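Local coordinates for DUF6844 domain-containing protein (Francisella tularensis subsp. tularensis, PDB 4QVR) that is of unknown function but carries a signal sequence, consistent with export from the cytoplasm, at residues Arg431-Leu434 with Asn439-Tyr442; Ser132-Ser137 with Asp311-Tyr316; Glu103-Ile106 with Asn110-Asp113; Ile147-Glu152 with Ile267-Ile272. All blocks are in the same frame, centred on the assembly; numbering follows the deposited sequence.

In the fold
Interactions 2 and 4 are buried and share helix 134-159: its first turn meets the 311-316 turn through water-bridged tyrosines, while further along Ala149 packs without polar bonds against strand 264-273. They touch where Tyr316 meets Ile267. Interaction 3 caps helix 94-108 with a bond and a water, one side solvent-exposed; Ile106 and Leu111 press on Val270, which points away from the helix used in interaction 4, so the two contacts use opposite faces of that strand. Interaction 1 lies farthest out, its centre about 25 Å from the chain centre. It is a backbone-bonded hairpin of the four-stranded sheet, and its Tyr432 and Leu434 touch Met313 of interaction 2.

Interaction 1. Residues Arg431-Leu434 with Asn439-Tyr442; sequences RYKL and NIVY
Arg431 and Ile440 meet on one face of a beta hairpin, with Arg431 CG 3.6 Å from Ile440 CG2. The hairpin links strands 424-433 and 440-448, the former at the edge of a four-stranded antiparallel sheet. Two bonds make Tyr432-Val441 a hydrogen-bonded pair: Tyr432 N gives to Val441 O and Val441 N to Tyr432 O, each at 2.8 Å, the second nearly straight at 170°. Arg431-Tyr442 and Lys433-Ile440 are the non-hydrogen-bonded pairs on either side. Toward the turn, Leu434 N adds a 3.0 Å bond to Asn439 O.

Val441 and Leu434 are buried on Met313, with Leu434 CD2 4.0 Å from Val441 CG2. On the face of Arg431, Tyr442 is the buried part, whereas Arg431 and Lys433 are exposed to solvent. With CG anti to the backbone N (chi1 178°) and an extended chain, Arg431 runs alongside Tyr442 in the same direction, and its guanidinium stands 74° from the ring plane. Ile440 CG2 lies over one face of each group, off toward the rim, 3.6 Å above the ring plane, while Ile440 CD1 meets Arg431 NH1 at 3.6 Å. The Tyr442 ring also makes an edge-to-face contact with Tyr353.

The pairing is thus set by backbone bonds; on the face that solvent reaches, the aliphatic part of Arg431, with Ile440, supplies the packing.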
loop_
_atom_site.group_PDB
_atom_site.type_symbol
_atom_site.label_atom_id
_atom_site.label_comp_id
_atom_site.label_asym_id
_atom_site.label_seq_id
_atom_site.Cartn_x
_atom_site.Cartn_y
_atom_site.Cartn_z
ATOM N N ARG A 431 9.319 20.109 10.036
ATOM C CA ARG A 431 8.840 21.255 9.323
ATOM C C ARG A 431 9.801 21.535 8.192
ATOM O O ARG A 431 11.022 21.494 8.356
ATOM C CB ARG A 431 8.820 22.418 10.309
ATOM C CG ARG A 431 8.381 23.765 9.776
ATOM C CD ARG A 431 8.462 24.799 10.880
ATOM N NE ARG A 431 8.267 26.164 10.388
ATOM C CZ ARG A 431 9.196 26.842 9.726
ATOM N NH1 ARG A 431 8.952 28.079 9.316
ATOM N NH2 ARG A 431 10.370 26.276 9.447
ATOM N N TYR A 432 9.254 21.814 7.034
ATOM C CA TYR A 432 10.081 22.072 5.905
ATOM C C TYR A 432 9.485 23.187 5.068
ATOM O O TYR A 432 8.365 23.081 4.585
ATOM C CB TYR A 432 10.249 20.792 5.093
ATOM C CG TYR A 432 11.092 20.988 3.849
ATOM C CD1 TYR A 432 12.420 21.367 3.951
ATOM C CD2 TYR A 432 10.557 20.791 2.580
ATOM C CE1 TYR A 432 13.195 21.558 2.828
ATOM C CE2 TYR A 432 11.324 20.979 1.441
ATOM C CZ TYR A 432 12.649 21.356 1.574
ATOM O OH TYR A 432 13.438 21.534 0.459
ATOM N N LYS A 433 10.218 24.278 4.939
ATOM C CA LYS A 433 9.765 25.386 4.107
ATOM C C LYS A 433 10.194 25.035 2.701
ATOM O O LYS A 433 11.350 24.697 2.481
ATOM C CB LYS A 433 10.379 26.703 4.542
ATOM C CG LYS A 433 9.733 27.901 3.863
ATOM C CD LYS A 433 10.056 29.208 4.561
ATOM C CE LYS A 433 9.177 30.325 4.015
ATOM N NZ LYS A 433 9.289 31.605 4.777
ATOM N N LEU A 434 9.256 25.052 1.761
ATOM C CA LEU A 434 9.576 24.731 0.377
ATOM C C LEU A 434 10.558 25.786 -0.182
ATOM O O LEU A 434 10.437 26.991 0.130
ATOM C CB LEU A 434 8.300 24.640 -0.459
ATOM C CG LEU A 434 7.296 23.562 -0.034
ATOM C CD1 LEU A 434 6.026 23.666 -0.872
ATOM C CD2 LEU A 434 7.884 22.152 -0.119
ATOM N N ASN A 439 5.600 28.712 1.330
ATOM C CA ASN A 439 4.846 27.623 1.923
ATOM C C ASN A 439 5.684 26.724 2.821
ATOM O O ASN A 439 6.903 26.593 2.661
ATOM C CB ASN A 439 4.154 26.789 0.845
ATOM C CG ASN A 439 3.067 27.561 0.123
ATOM O OD1 ASN A 439 2.985 28.803 0.214
ATOM N ND2 ASN A 439 2.219 26.834 -0.598
ATOM N N ILE A 440 4.993 26.094 3.758
ATOM C CA ILE A 440 5.608 25.253 4.736
ATOM C C ILE A 440 4.821 23.968 4.847
ATOM O O ILE A 440 3.589 23.985 4.821
ATOM C CB ILE A 440 5.588 25.930 6.118
ATOM C CG1 ILE A 440 6.180 27.337 6.025
ATOM C CG2 ILE A 440 6.323 25.077 7.161
ATOM C CD1 ILE A 440 5.979 28.151 7.281
ATOM N N VAL A 441 5.553 22.863 4.972
ATOM C CA VAL A 441 4.974 21.567 5.138
ATOM C C VAL A 441 5.347 21.066 6.523
ATOM O O VAL A 441 6.491 21.175 6.961
ATOM C CB VAL A 441 5.488 20.594 4.063
ATOM C CG1 VAL A 441 4.820 19.228 4.196
ATOM C CG2 VAL A 441 5.229 21.189 2.688
ATOM N N TYR A 442 4.356 20.546 7.222
ATOM C CA TYR A 442 4.554 19.992 8.531
ATOM C C TYR A 442 4.357 18.512 8.410
ATOM O O TYR A 442 3.657 18.045 7.507
ATOM C CB TYR A 442 3.530 20.567 9.495
ATOM C CG TYR A 442 3.644 22.056 9.649
ATOM C CD1 TYR A 442 4.470 22.607 10.610
ATOM C CD2 TYR A 442 2.942 22.913 8.807
ATOM C CE1 TYR A 442 4.587 23.977 10.745
ATOM C CE2 TYR A 442 3.046 24.278 8.928
ATOM C CZ TYR A 442 3.867 24.808 9.901
ATOM O OH TYR A 442 3.972 26.165 10.019
#

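Interaction 2. Residues Ser132-Ser137 with Asp311-Tyr316; sequences SNYVDS and DMMGDY
Tyr134 brings the CE2 and OH end of its side chain against the selenomethionine Met313, whose CE methyl lies 4.0 Å from Tyr134 CE2 and 3.9 Å from Tyr134 OH. The two side chains meet at a slant. Met313 folds at both chi2 (-78°) and chi3, which curls the methyl back toward the tyrosine.

The polar half of the contact runs through a water. Tyr134 OH and Tyr316 OH are 3.9 Å apart, and water 1 takes a proton from each, at 2.5 Å from Tyr134 OH and 2.5 Å from Tyr316 OH. The same water donates to Met313 O at 2.6 Å. If these short distances are taken at face value, the water would serve both buried hydroxyls and the carbonyl. A second water gives to Val135 O at 2.7 Å and makes a weak, long bond to Tyr316 OH.

Tyr134 opens helix 134-159, and Met313 lies within a type I turn from Met312 to Asp315 that overlaps the end of helix 309-312. Tyr316 leans on Ala138, Gln139 and Phe142 of helix 134-159 and on Gln335 of strand 328-337, while Met313 packs on Trp430 and Tyr432 of strand 424-433.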
loop_
_atom_site.group_PDB
_atom_site.type_symbol
_atom_site.label_atom_id
_atom_site.label_comp_id
_atom_site.label_asym_id
_atom_site.label_seq_id
_atom_site.Cartn_x
_atom_site.Cartn_y
_atom_site.Cartn_z
ATOM N N SER A 132 -0.567 25.238 -3.401
ATOM C CA SER A 132 -1.007 25.224 -2.003
ATOM C C SER A 132 -1.697 23.914 -1.610
ATOM O O SER A 132 -1.848 23.642 -0.429
ATOM C CB SER A 132 -1.927 26.417 -1.679
ATOM O OG SER A 132 -3.154 26.367 -2.396
ATOM N N ASN A 133 -2.118 23.102 -2.578
ATOM C CA ASN A 133 -2.757 21.821 -2.245
ATOM C C ASN A 133 -1.801 20.646 -2.468
ATOM O O ASN A 133 -2.234 19.516 -2.626
ATOM C CB ASN A 133 -4.053 21.621 -3.040
ATOM C CG ASN A 133 -3.809 21.493 -4.519
ATOM O OD1 ASN A 133 -2.717 21.773 -4.999
ATOM N ND2 ASN A 133 -4.831 21.104 -5.253
ATOM N N TYR A 134 -0.499 20.936 -2.474
ATOM C CA TYR A 134 0.522 19.947 -2.657
ATOM C C TYR A 134 0.381 18.756 -1.709
ATOM O O TYR A 134 0.445 17.616 -2.140
ATOM C CB TYR A 134 1.928 20.566 -2.466
ATOM C CG TYR A 134 3.008 19.509 -2.286
ATOM C CD1 TYR A 134 3.485 18.774 -3.370
ATOM C CD2 TYR A 134 3.523 19.211 -1.026
ATOM C CE1 TYR A 134 4.461 17.788 -3.202
ATOM C CE2 TYR A 134 4.485 18.206 -0.852
ATOM C CZ TYR A 134 4.959 17.502 -1.948
ATOM O OH TYR A 134 5.941 16.513 -1.788
ATOM N N VAL A 135 0.216 19.008 -0.418
ATOM C CA VAL A 135 0.111 17.900 0.537
ATOM C C VAL A 135 -1.059 16.971 0.265
ATOM O O VAL A 135 -0.894 15.746 0.285
ATOM C CB VAL A 135 0.071 18.358 1.987
ATOM C CG1 VAL A 135 1.374 19.069 2.353
ATOM C CG2 VAL A 135 -1.122 19.278 2.234
ATOM N N ASP A 136 -2.218 17.538 -0.039
ATOM C CA ASP A 136 -3.410 16.766 -0.316
ATOM C C ASP A 136 -3.259 15.994 -1.602
ATOM O O ASP A 136 -3.694 14.850 -1.698
ATOM C CB ASP A 136 -4.640 17.688 -0.429
ATOM C CG ASP A 136 -5.082 18.254 0.917
ATOM O OD1 ASP A 136 -4.838 17.602 1.959
ATOM O OD2 ASP A 136 -5.710 19.331 0.930
ATOM N N SER A 137 -2.647 16.635 -2.597
ATOM C CA SER A 137 -2.450 16.027 -3.875
ATOM C C SER A 137 -1.424 14.899 -3.783
ATOM O O SER A 137 -1.609 13.834 -4.385
ATOM C CB SER A 137 -2.023 17.074 -4.906
ATOM O OG SER A 137 -3.056 17.996 -5.126
ATOM N N ASP A 311 14.499 15.469 4.591
ATOM C CA ASP A 311 14.715 14.033 4.531
ATOM C C ASP A 311 13.430 13.237 4.700
ATOM O O ASP A 311 13.408 12.060 4.376
ATOM C CB ASP A 311 15.733 13.582 5.599
ATOM C CG ASP A 311 17.136 14.177 5.384
ATOM O OD1 ASP A 311 17.536 14.337 4.213
ATOM O OD2 ASP A 311 17.834 14.472 6.397
HETATM N N MSE A 312 12.364 13.863 5.199
HETATM C CA MSE A 312 11.113 13.152 5.442
HETATM C C MSE A 312 10.058 13.392 4.416
HETATM O O MSE A 312 8.994 12.768 4.463
HETATM C CB MSE A 312 10.466 13.685 6.704
HETATM C CG MSE A 312 11.392 13.790 7.900
HETATM SE SE MSE A 312 11.533 12.080 8.833
HETATM C CE MSE A 312 9.673 11.445 8.869
HETATM N N MSE A 313 10.315 14.307 3.490
HETATM C CA MSE A 313 9.305 14.701 2.525
HETATM C C MSE A 313 8.768 13.607 1.645
HETATM O O MSE A 313 7.611 13.688 1.182
HETATM C CB MSE A 313 9.867 15.780 1.617
HETATM C CG MSE A 313 9.922 17.125 2.322
HETATM SE SE MSE A 313 8.136 18.001 2.395
HETATM C CE MSE A 313 8.211 18.686 0.544
ATOM N N GLY A 314 9.581 12.578 1.421
ATOM C CA GLY A 314 9.218 11.491 0.512
ATOM C C GLY A 314 8.585 10.307 1.150
ATOM O O GLY A 314 8.194 9.383 0.456
ATOM N N ASP A 315 8.471 10.353 2.476
ATOM C CA ASP A 315 7.886 9.307 3.272
ATOM C C ASP A 315 6.350 9.380 3.374
ATOM O O ASP A 315 5.773 10.280 4.008
ATOM C CB ASP A 315 8.456 9.356 4.672
ATOM C CG ASP A 315 9.953 9.001 4.722
ATOM O OD1 ASP A 315 10.425 8.193 3.876
ATOM O OD2 ASP A 315 10.647 9.508 5.653
ATOM N N TYR A 316 5.714 8.382 2.771
ATOM C CA TYR A 316 4.276 8.216 2.762
ATOM C C TYR A 316 3.911 6.777 3.196
ATOM O O TYR A 316 4.738 5.835 3.079
ATOM C CB TYR A 316 3.761 8.491 1.353
ATOM C CG TYR A 316 3.732 9.952 1.020
ATOM C CD1 TYR A 316 4.870 10.608 0.596
ATOM C CD2 TYR A 316 2.566 10.690 1.158
ATOM C CE1 TYR A 316 4.844 11.966 0.308
ATOM C CE2 TYR A 316 2.541 12.049 0.874
ATOM C CZ TYR A 316 3.692 12.674 0.462
ATOM O OH TYR A 316 3.692 14.023 0.187
HETATM O O HOH W 1 5.794 15.336 0.435
HETATM O O HOH W 2 0.862 14.716 2.046
#

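Interaction 3. Residues Glu103-Ile106 with Asn110-Asp113; sequences ENYI and NLRD
This is a helix C-cap contact, where Ile106 of the last turns of helix 94-108 meets Leu111 at the start of the short helix 111-114, over the three-stranded sheet. Leu111 N gives its hydrogen to Ile106 O at 3.1 Å, with 164° at the hydrogen. A water shares that carbonyl: water 3 donates to Ile106 O at 3.0 Å and accepts from Arg112 N at 2.9 Å, so one oxygen takes both a direct and a water-bridged bond from the next helix.

Asn110 makes the reversal possible with its positive phi of 51°, and the arrangement is a Schellman motif. As is common in that motif, the residues joined by the 6→1 bond, Leu111 N to Ile106 O, also touch through apolar atoms: Ile106 CG2 lies 4.2 Å from Leu111 CB. Leu111 CD1 meets Tyr105 CE2 at 4.0 Å, oblique to the ring. In one of its two conformers, Arg112 NE lies 3.9 Å from Ile106 CG2, also obliquely.

Ile106 and Leu111 both settle on Val118 and Val270, and Leu111 also on Ile254, which puts Leu111 against all three strands and Ile106 against two. The CB bond of Asn110 points away from helix 94-108, and the residue is exposed.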
loop_
_atom_site.group_PDB
_atom_site.type_symbol
_atom_site.label_atom_id
_atom_site.label_comp_id
_atom_site.label_asym_id
_atom_site.label_seq_id
_atom_site.Cartn_x
_atom_site.Cartn_y
_atom_site.Cartn_z
ATOM N N GLU A 103 13.631 1.284 -9.579
ATOM C CA GLU A 103 14.411 0.137 -10.100
ATOM C C GLU A 103 15.815 0.087 -9.450
ATOM O O GLU A 103 16.278 -0.954 -9.042
ATOM C CB GLU A 103 14.609 0.228 -11.618
ATOM C CG GLU A 103 13.362 0.161 -12.493
ATOM C CD GLU A 103 12.764 -1.226 -12.653
ATOM O OE1 GLU A 103 12.946 -2.079 -11.749
ATOM O OE2 GLU A 103 12.085 -1.449 -13.695
ATOM N N ASN A 104 16.486 1.226 -9.402
ATOM C CA ASN A 104 17.760 1.345 -8.738
ATOM C C ASN A 104 17.708 0.982 -7.271
ATOM O O ASN A 104 18.618 0.325 -6.734
ATOM C CB ASN A 104 18.272 2.750 -8.882
ATOM C CG ASN A 104 18.853 3.010 -10.256
ATOM O OD1 ASN A 104 19.163 2.074 -11.010
ATOM N ND2 ASN A 104 19.051 4.283 -10.575
ATOM N N TYR A 105 16.670 1.431 -6.592
ATOM C CA TYR A 105 16.520 1.090 -5.178
ATOM C C TYR A 105 16.351 -0.438 -4.998
ATOM O O TYR A 105 16.938 -1.057 -4.108
ATOM C CB TYR A 105 15.335 1.861 -4.576
ATOM C CG TYR A 105 15.150 1.613 -3.112
ATOM C CD1 TYR A 105 15.918 2.281 -2.159
ATOM C CD2 TYR A 105 14.203 0.678 -2.658
ATOM C CE1 TYR A 105 15.745 2.023 -0.792
ATOM C CE2 TYR A 105 14.044 0.419 -1.312
ATOM C CZ TYR A 105 14.807 1.076 -0.387
ATOM O OH TYR A 105 14.586 0.792 0.955
ATOM N N ILE A 106 15.532 -1.040 -5.843
ATOM C CA ILE A 106 15.297 -2.456 -5.751
ATOM C C ILE A 106 16.584 -3.255 -6.008
ATOM O O ILE A 106 16.868 -4.237 -5.310
ATOM C CB ILE A 106 14.190 -2.881 -6.720
ATOM C CG1 ILE A 106 12.840 -2.333 -6.238
ATOM C CG2 ILE A 106 14.168 -4.392 -6.827
ATOM C CD1 ILE A 106 11.687 -2.441 -7.247
ATOM N N ASN A 110 19.194 -5.400 -3.489
ATOM C CA ASN A 110 19.007 -6.835 -3.723
ATOM C C ASN A 110 17.710 -7.358 -3.152
ATOM O O ASN A 110 17.639 -8.488 -2.641
ATOM C CB ASN A 110 20.179 -7.576 -3.095
ATOM C CG ASN A 110 21.485 -7.000 -3.531
ATOM O OD1 ASN A 110 21.932 -7.262 -4.642
ATOM N ND2 ASN A 110 22.098 -6.173 -2.670
ATOM N N LEU A 111 16.660 -6.543 -3.279
ATOM C CA LEU A 111 15.398 -6.881 -2.701
ATOM C C LEU A 111 14.777 -8.121 -3.266
ATOM O O LEU A 111 14.045 -8.795 -2.556
ATOM C CB LEU A 111 14.389 -5.720 -2.798
ATOM C CG LEU A 111 14.787 -4.462 -2.048
ATOM C CD1 LEU A 111 13.679 -3.441 -2.186
ATOM C CD2 LEU A 111 15.078 -4.734 -0.590
ATOM N N ARG A 112 15.022 -8.432 -4.531
ATOM C CA ARG A 112 14.420 -9.633 -5.104
ATOM C C ARG A 112 15.091 -10.924 -4.638
ATOM O O ARG A 112 14.550 -12.011 -4.833
ATOM C CB ARG A 112 14.343 -9.538 -6.620
ATOM C CG ARG A 112 13.340 -8.470 -7.043
ATOM C CD ARG A 112 13.206 -8.344 -8.556
ATOM N NE ARG A 112 12.441 -7.151 -8.902
ATOM C CZ ARG A 112 11.126 -7.126 -9.050
ATOM N NH1 ARG A 112 10.418 -8.242 -8.911
ATOM N NH2 ARG A 112 10.530 -5.987 -9.353
ATOM N N ASP A 113 16.270 -10.801 -4.032
ATOM C CA ASP A 113 16.966 -11.964 -3.445
ATOM C C ASP A 113 16.540 -12.072 -2.023
ATOM O O ASP A 113 16.682 -13.117 -1.427
ATOM C CB ASP A 113 18.467 -11.771 -3.476
ATOM C CG ASP A 113 19.018 -11.819 -4.862
ATOM O OD1 ASP A 113 18.470 -12.597 -5.666
ATOM O OD2 ASP A 113 20.005 -11.106 -5.145
HETATM O O HOH W 3 16.759 -7.041 -6.312
#

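Interaction 4. Residues Ile147-Glu152 with Ile267-Ile272; sequences IKAQAE and IGVVVI
Ala149 of helix 134-159 sets its single methyl over Val271 and Val269, two residues of strand 264-273. The arrangement is helix-on-sheet packing: the strand is the central one of a three-stranded antiparallel sheet, between 117-126 and 251-261, and the helix lies across one of its faces.

The CB bonds of Ala149, Val269 and Val271 all point toward the partner segment, and the Ala149 methyl comes in at a slant, over the two branches of Val271. Ala149 CB is 4.1 Å from Val271 CG2 and 4.2 Å from Val271 CG1, and therefore rests against both branches of that valine at almost equal range. It also comes within 4.3 Å of Val269 CG1. For Val271 the matching torsion (chi1 -62°) puts CG1 beside the backbone N and CG2 between the N and the carbonyl carbon, which turns the pair of methyls up at the helix. The contact is small and wholly apolar. The side chain on the helix side is a single methyl, and Ala149 CA lies 7.2 Å from Val271 CA.

The same seam continues along the helix, where Ala145 packs on Val269, and Ala141 and Phe142 on Ile267. Val270 points away, to the face where Ile106 and Leu111 lie. Helix 402-415 packs against Ile147, Gln150 and Ala151, and Tyr413 OH is hydrogen-bonded to Gln150 OE1.

One turn apart on the helix, Lys148 and Glu152 form a salt bridge: Lys148 NZ meets Glu152 OE2 at 3.0 Å, approaching from above the carboxylate plane.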
loop_
_atom_site.group_PDB
_atom_site.type_symbol
_atom_site.label_atom_id
_atom_site.label_comp_id
_atom_site.label_asym_id
_atom_site.label_seq_id
_atom_site.Cartn_x
_atom_site.Cartn_y
_atom_site.Cartn_z
ATOM N N ILE A 147 -2.645 1.393 -3.943
ATOM C CA ILE A 147 -3.732 0.541 -4.423
ATOM C C ILE A 147 -3.362 -0.149 -5.711
ATOM O O ILE A 147 -3.754 -1.291 -5.961
ATOM C CB ILE A 147 -5.046 1.357 -4.598
ATOM C CG1 ILE A 147 -5.722 1.539 -3.233
ATOM C CG2 ILE A 147 -6.010 0.647 -5.521
ATOM C CD1 ILE A 147 -6.967 2.410 -3.277
ATOM N N LYS A 148 -2.605 0.545 -6.537
ATOM C CA LYS A 148 -2.149 -0.024 -7.803
ATOM C C LYS A 148 -1.151 -1.147 -7.525
ATOM O O LYS A 148 -1.205 -2.211 -8.132
ATOM C CB LYS A 148 -1.530 1.068 -8.631
ATOM C CG LYS A 148 -1.179 0.689 -10.055
ATOM C CD LYS A 148 -0.836 1.981 -10.777
ATOM C CE LYS A 148 -0.674 1.779 -12.265
ATOM N NZ LYS A 148 0.426 0.841 -12.562
ATOM N N ALA A 149 -0.266 -0.925 -6.572
ATOM C CA ALA A 149 0.703 -1.948 -6.212
ATOM C C ALA A 149 -0.029 -3.146 -5.649
ATOM O O ALA A 149 0.294 -4.276 -5.989
ATOM C CB ALA A 149 1.718 -1.410 -5.203
ATOM N N GLN A 150 -1.020 -2.908 -4.794
ATOM C CA GLN A 150 -1.776 -4.034 -4.224
ATOM C C GLN A 150 -2.494 -4.835 -5.281
ATOM O O GLN A 150 -2.519 -6.078 -5.244
ATOM C CB GLN A 150 -2.801 -3.556 -3.222
ATOM C CG GLN A 150 -2.161 -3.078 -1.940
ATOM C CD GLN A 150 -3.146 -2.472 -0.946
ATOM O OE1 GLN A 150 -4.288 -2.172 -1.260
ATOM N NE2 GLN A 150 -2.669 -2.251 0.254
ATOM N N ALA A 151 -3.036 -4.135 -6.251
ATOM C CA ALA A 151 -3.824 -4.784 -7.289
ATOM C C ALA A 151 -2.941 -5.598 -8.221
ATOM O O ALA A 151 -3.334 -6.689 -8.673
ATOM C CB ALA A 151 -4.639 -3.735 -8.050
ATOM N N GLU A 152 -1.736 -5.099 -8.487
ATOM C CA GLU A 152 -0.786 -5.815 -9.344
ATOM C C GLU A 152 -0.260 -7.083 -8.688
ATOM O O GLU A 152 -0.055 -8.098 -9.366
ATOM C CB GLU A 152 0.333 -4.885 -9.804
ATOM C CG GLU A 152 -0.237 -3.834 -10.757
ATOM C CD GLU A 152 0.782 -2.882 -11.330
ATOM O OE1 GLU A 152 1.930 -2.838 -10.835
ATOM O OE2 GLU A 152 0.412 -2.150 -12.279
ATOM N N ILE A 267 3.977 10.058 -6.882
ATOM C CA ILE A 267 4.550 9.237 -5.819
ATOM C C ILE A 267 4.837 7.820 -6.335
ATOM O O ILE A 267 4.011 7.229 -7.020
ATOM C CB ILE A 267 3.534 9.065 -4.649
ATOM C CG1 ILE A 267 3.228 10.374 -3.915
ATOM C CG2 ILE A 267 4.013 8.054 -3.637
ATOM C CD1 ILE A 267 4.323 10.889 -3.020
ATOM N N GLY A 268 5.981 7.252 -5.951
ATOM C CA GLY A 268 6.296 5.878 -6.284
ATOM C C GLY A 268 6.392 5.104 -4.975
ATOM O O GLY A 268 6.799 5.638 -3.947
ATOM N N VAL A 269 5.955 3.866 -4.981
ATOM C CA VAL A 269 6.024 3.052 -3.774
ATOM C C VAL A 269 6.584 1.707 -4.199
ATOM O O VAL A 269 6.266 1.208 -5.274
ATOM C CB VAL A 269 4.655 2.917 -3.079
ATOM C CG1 VAL A 269 3.640 2.301 -4.011
ATOM C CG2 VAL A 269 4.761 2.082 -1.785
ATOM N N VAL A 270 7.519 1.216 -3.399
ATOM C CA VAL A 270 8.115 -0.084 -3.591
ATOM C C VAL A 270 7.525 -0.914 -2.467
ATOM O O VAL A 270 7.595 -0.513 -1.309
ATOM C CB VAL A 270 9.657 -0.025 -3.436
ATOM C CG1 VAL A 270 10.276 -1.427 -3.425
ATOM C CG2 VAL A 270 10.278 0.765 -4.562
ATOM N N VAL A 271 6.931 -2.054 -2.812
ATOM C CA VAL A 271 6.360 -2.978 -1.820
ATOM C C VAL A 271 7.057 -4.365 -1.881
ATOM O O VAL A 271 7.632 -4.739 -2.910
ATOM C CB VAL A 271 4.835 -3.174 -1.988
ATOM C CG1 VAL A 271 4.047 -1.864 -1.783
ATOM C CG2 VAL A 271 4.474 -3.817 -3.333
ATOM N N ILE A 272 7.040 -5.086 -0.753
ATOM C CA ILE A 272 7.577 -6.427 -0.677
ATOM C C ILE A 272 6.512 -7.289 -0.024
ATOM O O ILE A 272 5.699 -6.780 0.722
ATOM C CB ILE A 272 8.814 -6.527 0.226
ATOM C CG1 ILE A 272 8.400 -6.217 1.665
ATOM C CG2 ILE A 272 9.916 -5.651 -0.312
ATOM C CD1 ILE A 272 9.496 -6.255 2.671
#